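Local coordinates for uncharacterized protein (Streptococcus mutans, PDB 3L7Y) that binds a magnesium ion and, as a member of the haloacid dehalogenase-like hydrolases, probably acts as a phosphatase whose natural substrate is not established, at residues G226-W231 with D256-K261; F250-N255 with M269-K274; A263-A268 with A280-K285. One frame throughout, in Å; residues are numbered along the deposited sequence.

Contact 1 of 3, residues G226-W231 with D256-K261; sequences GLHKGW and DIEMLK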
loop_
_atom_site.group_PDB
_atom_site.type_symbol
_atom_site.label_atom_id
_atom_site.label_comp_id
_atom_site.label_asym_id
_atom_site.label_seq_id
_atom_site.Cartn_x
_atom_site.Cartn_y
_atom_site.Cartn_z
ATOM N N GLY A 226 -9.575 -4.073 8.640
ATOM C CA GLY A 226 -9.967 -5.122 7.719
ATOM C C GLY A 226 -9.728 -4.804 6.255
ATOM O O GLY A 226 -9.745 -5.705 5.415
ATOM N N LEU A 227 -9.510 -3.534 5.930
ATOM C CA LEU A 227 -9.306 -3.161 4.528
ATOM C C LEU A 227 -7.822 -3.180 4.146
ATOM O O LEU A 227 -7.235 -2.146 3.795
ATOM C CB LEU A 227 -9.939 -1.797 4.212
ATOM C CG LEU A 227 -11.372 -1.855 3.662
ATOM C CD1 LEU A 227 -12.185 -2.987 4.295
ATOM C CD2 LEU A 227 -12.067 -0.497 3.797
ATOM N N HIS A 228 -7.225 -4.369 4.219
ATOM C CA HIS A 228 -5.811 -4.541 3.921
ATOM C C HIS A 228 -5.630 -5.166 2.529
ATOM O O HIS A 228 -6.603 -5.483 1.858
ATOM C CB HIS A 228 -5.144 -5.376 5.012
ATOM C CG HIS A 228 -5.925 -6.591 5.404
ATOM N ND1 HIS A 228 -6.164 -7.631 4.534
ATOM C CD2 HIS A 228 -6.525 -6.935 6.574
ATOM C CE1 HIS A 228 -6.873 -8.564 5.148
ATOM N NE2 HIS A 228 -7.106 -8.163 6.385
ATOM N N LYS A 229 -4.391 -5.324 2.083
ATOM C CA LYS A 229 -4.166 -5.737 0.703
ATOM C C LYS A 229 -4.696 -7.157 0.440
ATOM O O LYS A 229 -5.075 -7.485 -0.691
ATOM C CB LYS A 229 -2.682 -5.652 0.349
ATOM C CG LYS A 229 -2.062 -4.274 0.440
ATOM C CD LYS A 229 -0.587 -4.336 0.012
ATOM C CE LYS A 229 0.185 -3.068 0.395
ATOM N NZ LYS A 229 1.581 -3.111 -0.104
ATOM N N GLY A 230 -4.705 -7.994 1.480
ATOM C CA GLY A 230 -5.296 -9.318 1.394
ATOM C C GLY A 230 -6.782 -9.212 1.093
ATOM O O GLY A 230 -7.300 -9.901 0.220
ATOM N N TRP A 231 -7.491 -8.375 1.844
ATOM C CA TRP A 231 -8.897 -8.074 1.589
ATOM C C TRP A 231 -9.112 -7.537 0.160
ATOM O O TRP A 231 -9.995 -7.930 -0.506
ATOM C CB TRP A 231 -9.467 -7.110 2.629
ATOM C CG TRP A 231 -10.865 -6.720 2.382
ATOM C CD1 TRP A 231 -11.982 -7.317 2.849
ATOM C CD2 TRP A 231 -11.309 -5.657 1.572
ATOM N NE1 TRP A 231 -13.081 -6.691 2.397
ATOM C CE2 TRP A 231 -12.696 -5.665 1.600
ATOM C CE3 TRP A 231 -10.673 -4.687 0.830
ATOM C CZ2 TRP A 231 -13.445 -4.745 0.895
ATOM C CZ3 TRP A 231 -11.410 -3.794 0.166
ATOM C CH2 TRP A 231 -12.776 -3.814 0.212
ATOM N N ASP A 256 2.128 -6.121 3.719
ATOM C CA ASP A 256 1.992 -7.128 2.665
ATOM C C ASP A 256 1.636 -8.514 3.215
ATOM O O ASP A 256 1.439 -9.458 2.447
ATOM C CB ASP A 256 3.297 -7.268 1.867
ATOM C CG ASP A 256 3.653 -6.027 1.090
ATOM O OD1 ASP A 256 2.748 -5.427 0.467
ATOM O OD2 ASP A 256 4.843 -5.652 1.096
ATOM N N ILE A 257 1.582 -8.661 4.533
ATOM C CA ILE A 257 1.485 -10.007 5.110
ATOM C C ILE A 257 0.157 -10.721 4.836
ATOM O O ILE A 257 0.156 -11.922 4.546
ATOM C CB ILE A 257 1.827 -10.035 6.615
ATOM C CG1 ILE A 257 3.324 -9.835 6.844
ATOM C CG2 ILE A 257 1.437 -11.368 7.242
ATOM C CD1 ILE A 257 3.676 -9.586 8.336
ATOM N N GLU A 258 -0.973 -10.018 4.932
ATOM C CA GLU A 258 -2.253 -10.673 4.616
ATOM C C GLU A 258 -2.292 -11.077 3.131
ATOM O O GLU A 258 -2.843 -12.118 2.757
ATOM C CB GLU A 258 -3.452 -9.774 4.958
ATOM C CG GLU A 258 -3.516 -9.332 6.433
ATOM C CD GLU A 258 -2.684 -8.090 6.733
ATOM O OE1 GLU A 258 -1.988 -7.588 5.824
ATOM O OE2 GLU A 258 -2.727 -7.607 7.887
ATOM N N MET A 259 -1.714 -10.242 2.279
ATOM C CA MET A 259 -1.704 -10.548 0.849
ATOM C C MET A 259 -0.863 -11.779 0.557
ATOM O O MET A 259 -1.254 -12.632 -0.236
ATOM C CB MET A 259 -1.154 -9.368 0.045
ATOM C CG MET A 259 -0.934 -9.670 -1.446
ATOM S SD MET A 259 -0.541 -8.169 -2.388
ATOM C CE MET A 259 1.174 -7.903 -1.934
ATOM N N LEU A 260 0.312 -11.839 1.176
ATOM C CA LEU A 260 1.224 -12.953 1.008
ATOM C C LEU A 260 0.618 -14.263 1.523
ATOM O O LEU A 260 0.672 -15.296 0.841
ATOM C CB LEU A 260 2.544 -12.653 1.722
ATOM C CG LEU A 260 3.781 -12.212 0.925
ATOM C CD1 LEU A 260 3.488 -11.913 -0.548
ATOM C CD2 LEU A 260 4.510 -11.054 1.628
ATOM N N LYS A 261 0.040 -14.226 2.720
ATOM C CA LYS A 261 -0.600 -15.419 3.261
ATOM C C LYS A 261 -1.731 -15.888 2.352
ATOM O O LYS A 261 -1.988 -17.085 2.228
ATOM C CB LYS A 261 -1.110 -15.162 4.675
ATOM C CG LYS A 261 0.015 -15.046 5.701
ATOM C CD LYS A 261 -0.504 -14.692 7.092
#
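Lys229 reaches Asp256 with its ammonium group, NZ lying 2.7 Å from OD1 in a salt bridge that joins the start of helix 229-239 to the start of helix 257-262. The bond arrives on the syn side of the carboxylate, 23° out of its plane. Beyond CG the lysine is fully extended, which carries NZ out to the aspartate, while at its base Lys229 CB packs 4.0 Å from Met259 CB. NZ is gripped three times: besides Asp256 it forms a salt bridge with Asp43 OD1, a carboxylate of the magnesium site, and donates to the carbonyl of Ala77. The other oxygen of Asp256, OD2, accepts from the backbone N of Asp252 and of Gly253, so both of its carboxylate oxygens are engaged. Further out, Glu258 bends at chi2 (85°) and lays its chain over one face of the His228 imidazole. Its CG sits 3.6 Å from the ring centroid in a CH-pi contact, and its carboxylate stacks on the ring, the two planes 9° apart. The backbones come closest at Gly230, its CA 3.8 Å from Met259 N, where there is no side chain to hold the helices apart. A lysine placed between two aspartates, as in the core of this hydrolase family, would probably offset the negative charge gathered round the magnesium, while Asp256, through its bonds to Asp252 N and Gly253 N, probably helps to orient the loop that carries Asp252.

Contact 2 of 3, residues F250-N255 with M269-K274; sequences FGDGGN and MANAPK. With MG (magnesium ion), chain B.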
loop_
_atom_site.group_PDB
_atom_site.type_symbol
_atom_site.label_atom_id
_atom_site.label_comp_id
_atom_site.label_asym_id
_atom_site.label_seq_id
_atom_site.Cartn_x
_atom_site.Cartn_y
_atom_site.Cartn_z
ATOM N N PHE A 250 3.746 -10.422 -4.644
ATOM C CA PHE A 250 5.070 -10.023 -4.162
ATOM C C PHE A 250 4.979 -8.940 -3.088
ATOM O O PHE A 250 4.198 -8.025 -3.227
ATOM C CB PHE A 250 5.901 -9.451 -5.318
ATOM C CG PHE A 250 6.089 -10.407 -6.467
ATOM C CD1 PHE A 250 5.132 -10.500 -7.461
ATOM C CD2 PHE A 250 7.227 -11.200 -6.543
ATOM C CE1 PHE A 250 5.286 -11.365 -8.522
ATOM C CE2 PHE A 250 7.406 -12.079 -7.606
ATOM C CZ PHE A 250 6.431 -12.169 -8.596
ATOM N N GLY A 251 5.798 -9.023 -2.043
ATOM C CA GLY A 251 5.803 -8.005 -1.004
ATOM C C GLY A 251 7.126 -7.979 -0.262
ATOM O O GLY A 251 7.946 -8.901 -0.403
ATOM N N ASP A 252 7.345 -6.918 0.514
ATOM C CA ASP A 252 8.538 -6.804 1.338
ATOM C C ASP A 252 8.220 -6.217 2.708
ATOM O O ASP A 252 9.131 -5.998 3.499
ATOM C CB ASP A 252 9.618 -5.950 0.664
ATOM C CG ASP A 252 9.382 -4.453 0.844
ATOM O OD1 ASP A 252 10.363 -3.692 0.979
ATOM O OD2 ASP A 252 8.210 -4.034 0.848
ATOM N N GLY A 253 6.939 -5.985 2.999
ATOM C CA GLY A 253 6.573 -5.248 4.204
ATOM C C GLY A 253 5.446 -5.805 5.064
ATOM O O GLY A 253 4.678 -6.653 4.627
ATOM N N GLY A 254 5.332 -5.301 6.293
ATOM C CA GLY A 254 4.297 -5.762 7.203
ATOM C C GLY A 254 2.910 -5.661 6.588
ATOM O O GLY A 254 2.091 -6.582 6.716
ATOM N N ASN A 255 2.651 -4.554 5.895
ATOM C CA ASN A 255 1.366 -4.347 5.240
ATOM C C ASN A 255 1.147 -5.265 4.016
ATOM O O ASN A 255 0.098 -5.194 3.362
ATOM C CB ASN A 255 1.186 -2.870 4.839
ATOM C CG ASN A 255 2.269 -2.377 3.886
ATOM O OD1 ASN A 255 3.345 -2.958 3.800
ATOM N ND2 ASN A 255 1.985 -1.283 3.175
ATOM N N MET A 269 10.436 -10.630 -1.167
ATOM C CA MET A 269 11.670 -10.164 -1.779
ATOM C C MET A 269 12.859 -10.571 -0.911
ATOM O O MET A 269 12.738 -10.657 0.313
ATOM C CB MET A 269 11.637 -8.642 -1.969
ATOM C CG MET A 269 10.407 -8.135 -2.715
ATOM S SD MET A 269 10.237 -8.903 -4.345
ATOM C CE MET A 269 11.698 -8.279 -5.188
ATOM N N ALA A 270 13.999 -10.840 -1.543
ATOM C CA ALA A 270 15.218 -11.166 -0.798
ATOM C C ALA A 270 15.529 -10.122 0.277
ATOM O O ALA A 270 16.143 -10.451 1.296
ATOM C CB ALA A 270 16.411 -11.322 -1.740
ATOM N N ASN A 271 15.121 -8.874 0.036
ATOM C CA ASN A 271 15.378 -7.772 0.981
ATOM C C ASN A 271 14.349 -7.609 2.096
ATOM O O ASN A 271 14.508 -6.763 2.965
ATOM C CB ASN A 271 15.538 -6.432 0.243
ATOM C CG ASN A 271 14.432 -6.181 -0.754
ATOM O OD1 ASN A 271 14.402 -6.797 -1.818
ATOM N ND2 ASN A 271 13.507 -5.278 -0.414
ATOM N N ALA A 272 13.295 -8.412 2.078
ATOM C CA ALA A 272 12.272 -8.314 3.107
ATOM C C ALA A 272 12.807 -8.822 4.445
ATOM O O ALA A 272 13.772 -9.580 4.473
ATOM C CB ALA A 272 11.013 -9.079 2.686
ATOM N N PRO A 273 12.197 -8.381 5.558
ATOM C CA PRO A 273 12.582 -8.817 6.904
ATOM C C PRO A 273 12.037 -10.197 7.185
ATOM O O PRO A 273 11.091 -10.624 6.519
ATOM C CB PRO A 273 11.869 -7.824 7.835
ATOM C CG PRO A 273 11.098 -6.874 6.943
ATOM C CD PRO A 273 11.057 -7.450 5.571
ATOM N N LYS A 274 12.608 -10.859 8.189
ATOM C CA LYS A 274 12.262 -12.236 8.519
ATOM C C LYS A 274 10.769 -12.506 8.622
ATOM O O LYS A 274 10.280 -13.513 8.111
ATOM C CB LYS A 274 12.952 -12.658 9.822
ATOM C CG LYS A 274 14.431 -12.316 9.866
ATOM C CD LYS A 274 15.124 -12.647 8.549
ATOM C CE LYS A 274 15.471 -14.123 8.444
ATOM N NZ LYS A 274 16.616 -14.501 9.332
HETATM MG MG MG B . 7.015 -2.024 0.605
HETATM O O HOH W 1 12.901 -3.636 1.852
HETATM O O HOH W 2 9.127 -1.405 1.742
HETATM O O HOH W 3 5.017 -2.934 1.719
HETATM O O HOH W 4 6.817 -0.918 2.830
HETATM O O HOH W 5 5.498 -0.004 0.128
#
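Asp252 OD2 binds the magnesium ion at 2.4 Å, while the other carboxylate oxygen, OD1, accepts hydrogen bonds from two waters, each 2.7 Å away. This is the metal site at the C-terminal end of strand 247-251, in the Rossmann-like core of the haloacid dehalogenase fold. One of the OD1 waters also sits on the magnesium; the other accepts from Asn271 ND2 at 2.9 Å, so the polar link from Asn271 to the metal-binding carboxylate runs through a water. Asn271 is itself tied down by Asn287 N at OD1 and by the carbonyl of Gly46 at ND2. Asp43 and Asp45 supply the remaining protein ligands, and another of the four metal-bound waters donates to Asn255 OD1. Beneath this polar layer the loops are joined by one direct bond, Met269 N to Gly251 O, 3.1 Å and nearly straight at 164°. A type I turn from Met269 to Ala272 then brings the chain back, so that the methyl CB of Ala272 rests 3.6 Å from Asp252 CA. Met269, bent at both chi2 and chi3, folds its thioether toward Phe250, with SD 4.4 Å from CD2. Past the turn, the ring carbon CD of Pro273 lies 3.2 Å from Asp252 O.

Contact 3 of 3, residues A263-A268 with A280-K285; sequences AKYSYA and ANYQAK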
loop_
_atom_site.group_PDB
_atom_site.type_symbol
_atom_site.label_atom_id
_atom_site.label_comp_id
_atom_site.label_asym_id
_atom_site.label_seq_id
_atom_site.Cartn_x
_atom_site.Cartn_y
_atom_site.Cartn_z
ATOM N N ALA A 263 -2.038 -15.489 -1.065
ATOM C CA ALA A 263 -1.634 -15.975 -2.382
ATOM C C ALA A 263 -0.982 -17.349 -2.271
ATOM O O ALA A 263 -0.096 -17.550 -1.446
ATOM C CB ALA A 263 -0.667 -14.993 -3.029
ATOM N N LYS A 264 -1.407 -18.290 -3.106
ATOM C CA LYS A 264 -0.700 -19.558 -3.172
ATOM C C LYS A 264 0.729 -19.315 -3.661
ATOM O O LYS A 264 1.679 -19.874 -3.100
ATOM C CB LYS A 264 -1.426 -20.564 -4.063
ATOM C CG LYS A 264 -0.639 -21.880 -4.239
ATOM C CD LYS A 264 -1.342 -22.843 -5.187
ATOM C CE LYS A 264 -0.796 -24.264 -5.015
ATOM N NZ LYS A 264 -1.630 -25.274 -5.718
ATOM N N TYR A 265 0.891 -18.482 -4.697
ATOM C CA TYR A 265 2.240 -18.172 -5.201
ATOM C C TYR A 265 2.789 -16.857 -4.627
ATOM O O TYR A 265 2.932 -15.829 -5.324
ATOM C CB TYR A 265 2.297 -18.236 -6.729
ATOM C CG TYR A 265 1.735 -19.537 -7.253
ATOM C CD1 TYR A 265 2.475 -20.722 -7.182
ATOM C CD2 TYR A 265 0.449 -19.601 -7.771
ATOM C CE1 TYR A 265 1.950 -21.933 -7.644
ATOM C CE2 TYR A 265 -0.084 -20.802 -8.222
ATOM C CZ TYR A 265 0.669 -21.959 -8.161
ATOM O OH TYR A 265 0.130 -23.138 -8.617
ATOM N N SER A 266 3.105 -16.915 -3.336
ATOM C CA SER A 266 3.494 -15.741 -2.566
ATOM C C SER A 266 5.008 -15.627 -2.485
ATOM O O SER A 266 5.710 -16.583 -2.074
ATOM C CB SER A 266 2.893 -15.822 -1.167
ATOM O OG SER A 266 3.019 -17.137 -0.660
ATOM N N TYR A 267 5.501 -14.456 -2.886
ATOM C CA TYR A 267 6.934 -14.192 -2.977
ATOM C C TYR A 267 7.345 -13.065 -2.035
ATOM O O TYR A 267 6.869 -11.946 -2.189
ATOM C CB TYR A 267 7.320 -13.812 -4.421
ATOM C CG TYR A 267 7.295 -14.974 -5.387
ATOM C CD1 TYR A 267 8.447 -15.714 -5.646
ATOM C CD2 TYR A 267 6.116 -15.358 -6.002
ATOM C CE1 TYR A 267 8.423 -16.806 -6.527
ATOM C CE2 TYR A 267 6.078 -16.436 -6.877
ATOM C CZ TYR A 267 7.232 -17.156 -7.132
ATOM O OH TYR A 267 7.187 -18.223 -8.000
ATOM N N ALA A 268 8.218 -13.360 -1.068
ATOM C CA ALA A 268 8.897 -12.305 -0.320
ATOM C C ALA A 268 10.178 -11.927 -1.042
ATOM O O ALA A 268 10.926 -12.798 -1.479
ATOM C CB ALA A 268 9.215 -12.762 1.104
ATOM N N ALA A 280 5.598 -15.780 3.341
ATOM C CA ALA A 280 5.687 -16.186 1.928
ATOM C C ALA A 280 6.065 -17.653 1.749
ATOM O O ALA A 280 6.734 -18.229 2.586
ATOM C CB ALA A 280 6.693 -15.311 1.173
ATOM N N ASN A 281 5.670 -18.223 0.616
ATOM C CA ASN A 281 6.052 -19.582 0.250
ATOM C C ASN A 281 7.359 -19.633 -0.541
ATOM O O ASN A 281 8.088 -20.616 -0.485
ATOM C CB ASN A 281 4.931 -20.233 -0.571
ATOM C CG ASN A 281 3.685 -20.509 0.257
ATOM O OD1 ASN A 281 2.581 -20.651 -0.280
ATOM N ND2 ASN A 281 3.857 -20.601 1.573
ATOM N N TYR A 282 7.642 -18.576 -1.289
ATOM C CA TYR A 282 8.830 -18.515 -2.127
ATOM C C TYR A 282 9.614 -17.235 -1.844
ATOM O O TYR A 282 9.052 -16.248 -1.361
ATOM C CB TYR A 282 8.442 -18.537 -3.610
ATOM C CG TYR A 282 7.569 -19.701 -4.064
ATOM C CD1 TYR A 282 6.186 -19.653 -3.925
ATOM C CD2 TYR A 282 8.124 -20.827 -4.657
ATOM C CE1 TYR A 282 5.381 -20.706 -4.344
ATOM C CE2 TYR A 282 7.322 -21.880 -5.085
ATOM C CZ TYR A 282 5.948 -21.806 -4.927
ATOM O OH TYR A 282 5.127 -22.834 -5.338
ATOM N N GLN A 283 10.907 -17.243 -2.153
ATOM C CA GLN A 283 11.723 -16.033 -2.039
ATOM C C GLN A 283 12.173 -15.573 -3.429
ATOM O O GLN A 283 12.594 -16.388 -4.261
ATOM C CB GLN A 283 12.911 -16.261 -1.097
ATOM C CG GLN A 283 13.850 -15.084 -0.924
ATOM C CD GLN A 283 14.773 -15.254 0.276
ATOM O OE1 GLN A 283 15.519 -14.350 0.634
ATOM N NE2 GLN A 283 14.714 -16.416 0.903
ATOM N N ALA A 284 12.035 -14.274 -3.697
ATOM C CA ALA A 284 12.523 -13.689 -4.942
ATOM C C ALA A 284 13.906 -13.072 -4.724
ATOM O O ALA A 284 14.356 -12.938 -3.587
ATOM C CB ALA A 284 11.542 -12.626 -5.441
ATOM N N LYS A 285 14.573 -12.675 -5.801
ATOM C CA LYS A 285 15.735 -11.800 -5.646
ATOM C C LYS A 285 15.306 -10.475 -5.040
ATOM O O LYS A 285 14.134 -10.278 -4.758
ATOM C CB LYS A 285 16.460 -11.571 -6.970
ATOM C CG LYS A 285 17.533 -12.602 -7.211
ATOM C CD LYS A 285 16.966 -13.840 -7.844
ATOM C CE LYS A 285 17.394 -13.904 -9.293
ATOM N NZ LYS A 285 17.524 -12.526 -9.808
#
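Tyr267 and Tyr282 pair across two parallel strands, 265-268 and 282-283, joined through helix 274-279 in a beta-alpha-beta unit at one margin of the core sheet. Their rings are near parallel, 21° apart, but slid so far that they barely overlap, with centroids 5.0 Å apart. What lies over the face of Tyr267 is chiefly CB of Tyr282, 3.4 Å from Tyr267 CE1. The two side chains as a whole run obliquely to each other. Tyr265 flanks the Tyr282 ring, pointing the same way, and meets its hydroxyl at the edge of the Tyr265 ring.

The backbone ladder sets this spacing. Tyr282 N donates to Ser266 O at 2.9 Å, Ala268 N to Tyr282 O, and Ala284 N to Ala268 O, the last at 168°. Just before the second strand, Asn281 N is shared: it bonds Ser266 OG at 3.1 Å and, weakly, Ser266 O. The serine hydroxyl can do this because OG stands between its own backbone N and carbonyl carbon (chi1 43°). Ser266 O thus receives two N-H groups, that of Asn281 only weakly.

On the sheet face carrying Ala268, Gln283 sends its OE1 to Lys277 of the connecting helix. On the face of the paired tyrosines, Tyr267 also meets the ring of Phe250, and helix 291-301 covers it through Val295, which touches Ala284 as well. Tyr267 further bonds by its backbone to Ala249 and Gly251, so strand 265-268 lies between strands 247-251 and 282-283. Beside the ladder, Ala280 CB approaches Ala268 CB to 3.6 Å.

In the fold
Contact 1 is the most buried, and contacts 2 and 3 are partly buried, contact 3 lying farthest from the centre of the chain, at the sheet margin. Contacts 2 and 3 reach the same sheet through neighbouring strands 247-251 and 265-268, probably bonded from Gly251 N to Tyr267 O. Contact 1 backs onto both through helix 257-262, where Met259 packs against Phe250 and Leu260 against Tyr267. The chemistry follows position: charged groups meet near the magnesium in contact 1, metal ligation and water dominate contact 2 at the strand ends, and backbone ladder with tyrosine packing makes contact 3, whose Ala268 side chain is about 11 Å from the metal.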